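Local atomic coordinates of hemolysin (Enterococcus faecalis, PDB entry 2R2Z), a protein that is a membrane protein of the UPF0053 family, possibly binding flavin adenine dinucleotide, whose transporter-associated domain binds zinc in the crystal. Residues G22-I26 and D27-E31. Sequence-based numbering, arbitrary orientation.
Sequences GRMLI and DEFNE
Glu28 reaches back from the first turn of helix 26-33 and takes the backbone N-H of Leu25, the N-cap residue, on its carboxylate: Leu25 N lies 2.9 Å from Glu28 OE1 in a nearly straight bond. The donor comes to the anti side of that oxygen, 30° out of the carboxylate plane. With CG beside its own backbone N (chi1 -74°) and the rest of the chain extended, Glu28 runs back over Leu25, and its OE1 lies 3.4 Å from Leu25 CB. A side chain three residues into the helix thus ties down the amide of the N-cap residue, as in the return half of a capping box, while Leu25 O receives Phe29 N at 2.9 Å and Ile26 O receives Asn30 N, starting the helical bonding pattern.

The buried side is formed by Met24, Ile26 and Phe29. The selenomethionine Met24 is extended, with CG anti to its backbone N (chi1 -172°), which carries SE to 4.2 Å from Phe29 CB and near the plane of the phenyl ring at its edge. Its terminal CE rests against the backbone, 3.8 Å from Glu28 O. Phe29 continues inward to Phe33 and Met45, and Ile26 packs on Met45 and Tyr48 of helix 45-53. Asn30 lies alongside Ile26 but spends its amide on Thr35 and Leu37.

The close Leu25-Glu28 packing lies on the partly exposed side, where a water donates to both Arg23 O (2.9 Å) and Glu28 OE1 (2.8 Å). Glu28 OE1 therefore accepts two hydrogen bonds, one from the backbone and one from water, which is consistent with an ionised carboxylate that ties the N-cap amide to the first turn.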
ATOM      1  N   GLY A  22       4.508   2.731  -4.530  1.00  9.45           N
ATOM      2  CA  GLY A  22       5.073   2.923  -3.192  1.00  9.16           C
ATOM      3  C   GLY A  22       5.360   4.380  -2.857  1.00  8.77           C
ATOM      4  O   GLY A  22       5.269   4.791  -1.691  1.00  9.13           O
ATOM      5  N   ARG A  23       5.730   5.166  -3.871  1.00  9.57           N
ATOM      6  CA  ARG A  23       6.048   6.572  -3.638  1.00 10.83           C
ATOM      7  C   ARG A  23       4.844   7.464  -3.343  1.00  9.98           C
ATOM      8  O   ARG A  23       5.027   8.615  -2.947  1.00 10.94           O
ATOM      9  CB  ARG A  23       6.803   7.162  -4.831  1.00 10.95           C
ATOM     10  CG  ARG A  23       5.998   7.155  -6.127  1.00 12.44           C
ATOM     11  CD  ARG A  23       6.642   8.020  -7.224  1.00 13.88           C
ATOM     12  NE  ARG A  23       8.048   7.698  -7.463  1.00 18.76           N
ATOM     13  CZ  ARG A  23       8.488   6.727  -8.250  1.00 20.29           C
ATOM     14  NH1 ARG A  23       7.633   5.932  -8.881  1.00 20.46           N
ATOM     15  NH2 ARG A  23       9.798   6.547  -8.393  1.00 19.61           N
HETATM   16  N   MSE A  24       3.625   6.962  -3.548  1.00  9.68           N
HETATM   17  CA  MSE A  24       2.442   7.761  -3.267  1.00  9.60           C
HETATM   18  C   MSE A  24       2.443   8.148  -1.798  1.00  8.81           C
HETATM   19  O   MSE A  24       2.665   7.309  -0.925  1.00  9.02           O
HETATM   20  CB  MSE A  24       1.181   6.989  -3.618  1.00  9.28           C
HETATM   21  CG  MSE A  24      -0.066   7.842  -3.533  1.00  9.93           C
HETATM   22 SE   MSE A  24      -1.670   6.864  -4.096  0.70 11.07          SE
HETATM   23  CE  MSE A  24      -2.835   8.395  -4.473  1.00 12.17           C
ATOM     24  N   LEU A  25       2.191   9.418  -1.519  1.00  9.09           N
ATOM     25  CA  LEU A  25       2.116   9.850  -0.137  1.00  9.00           C
ATOM     26  C   LEU A  25       0.881   9.290   0.554  1.00  8.93           C
ATOM     27  O   LEU A  25      -0.181   9.189  -0.056  1.00  9.60           O
ATOM     28  CB  LEU A  25       2.073  11.381  -0.077  1.00 10.69           C
ATOM     29  CG  LEU A  25       3.326  12.067  -0.618  1.00 11.78           C
ATOM     30  CD1 LEU A  25       3.085  13.560  -0.615  1.00 14.29           C
ATOM     31  CD2 LEU A  25       4.551  11.745   0.214  1.00 14.53           C
ATOM     32  N   ILE A  26       1.009   8.946   1.835  1.00  9.35           N
ATOM     33  CA  ILE A  26      -0.147   8.528   2.628  1.00  9.41           C
ATOM     34  C   ILE A  26      -1.253   9.584   2.530  1.00  9.88           C
ATOM     35  O   ILE A  26      -2.428   9.254   2.351  1.00  9.19           O
ATOM     36  CB  ILE A  26       0.242   8.296   4.110  1.00  9.47           C
ATOM     37  CG1 ILE A  26       1.270   7.173   4.237  1.00 10.63           C
ATOM     38  CG2 ILE A  26      -0.999   7.992   4.951  1.00 11.31           C
ATOM     39  CD1 ILE A  26       1.955   7.135   5.598  1.00 11.59           C
ATOM     40  N   ASP A  27      -0.889  10.859   2.663  1.00  9.66           N
ATOM     41  CA  ASP A  27      -1.896  11.914   2.591  1.00 11.13           C
ATOM     42  C   ASP A  27      -2.609  11.955   1.225  1.00 11.28           C
ATOM     43  O   ASP A  27      -3.813  12.205   1.151  1.00 11.62           O
ATOM     44  CB  ASP A  27      -1.257  13.270   2.923  1.00 11.70           C
ATOM     45  CG  ASP A  27      -0.780  13.367   4.371  1.00 14.13           C
ATOM     46  OD1 ASP A  27      -1.276  12.610   5.235  1.00 16.18           O
ATOM     47  OD2 ASP A  27       0.085  14.242   4.669  1.00 15.64           O
ATOM     48  N   GLU A  28      -1.863  11.709   0.152  1.00 11.46           N
ATOM     49  CA  GLU A  28      -2.419  11.625  -1.208  1.00 12.56           C
ATOM     50  C   GLU A  28      -3.381  10.438  -1.326  1.00 11.30           C
ATOM     51  O   GLU A  28      -4.472  10.562  -1.877  1.00 11.48           O
ATOM     52  CB  GLU A  28      -1.284  11.467  -2.244  1.00 13.09           C
ATOM     53  CG  GLU A  28      -0.457  12.742  -2.514  1.00 15.89           C
ATOM     54  CD  GLU A  28       0.814  12.523  -3.367  1.00 15.15           C
ATOM     55  OE1 GLU A  28       1.412  11.405  -3.411  1.00 13.73           O
ATOM     56  OE2 GLU A  28       1.245  13.532  -3.983  1.00 19.61           O
ATOM     57  N   PHE A  29      -2.960   9.292  -0.801  1.00  9.92           N
ATOM     58  CA  PHE A  29      -3.797   8.102  -0.790  1.00  9.36           C
ATOM     59  C   PHE A  29      -5.131   8.390  -0.084  1.00  8.81           C
ATOM     60  O   PHE A  29      -6.196   8.066  -0.599  1.00  8.99           O
ATOM     61  CB  PHE A  29      -3.036   6.959  -0.092  1.00  9.68           C
ATOM     62  CG  PHE A  29      -3.790   5.659  -0.026  1.00  8.79           C
ATOM     63  CD1 PHE A  29      -3.593   4.672  -0.989  1.00 10.68           C
ATOM     64  CD2 PHE A  29      -4.673   5.413   1.016  1.00  9.45           C
ATOM     65  CE1 PHE A  29      -4.283   3.467  -0.919  1.00 11.79           C
ATOM     66  CE2 PHE A  29      -5.367   4.224   1.091  1.00 10.19           C
ATOM     67  CZ  PHE A  29      -5.174   3.243   0.121  1.00 10.69           C
ATOM     68  N   ASN A  30      -5.078   9.017   1.094  1.00  9.00           N
ATOM     69  CA  ASN A  30      -6.310   9.319   1.813  1.00  9.41           C
ATOM     70  C   ASN A  30      -7.224  10.263   1.043  1.00 10.48           C
ATOM     71  O   ASN A  30      -8.436  10.094   1.042  1.00 10.25           O
ATOM     72  CB  ASN A  30      -6.021   9.945   3.175  1.00  9.38           C
ATOM     73  CG  ASN A  30      -5.499   8.959   4.194  1.00  9.80           C
ATOM     74  OD1 ASN A  30      -5.706   7.744   4.110  1.00  9.41           O
ATOM     75  ND2 ASN A  30      -4.845   9.494   5.210  1.00 10.59           N
ATOM     76  N   GLU A  31      -6.641  11.248   0.373  1.00 11.21           N
ATOM     77  CA  GLU A  31      -7.431  12.185  -0.427  1.00 13.51           C
ATOM     78  C   GLU A  31      -8.122  11.466  -1.595  1.00 12.28           C
ATOM     79  O   GLU A  31      -9.313  11.654  -1.850  1.00 13.39           O
ATOM     80  CB  GLU A  31      -6.543  13.321  -0.945  1.00 13.99           C
ATOM     81  CG  GLU A  31      -7.304  14.418  -1.690  1.00 17.23           C
ATOM     82  CD  GLU A  31      -6.479  15.671  -1.926  1.00 17.84           C
ATOM     83  OE1 GLU A  31      -6.067  16.316  -0.937  0.30 20.06           O
ATOM     84  OE2 GLU A  31      -6.256  16.031  -3.103  0.30 19.53           O
TER
HETATM   85  O   HOH W   1       4.037  11.057  -4.210  1.00 19.88           O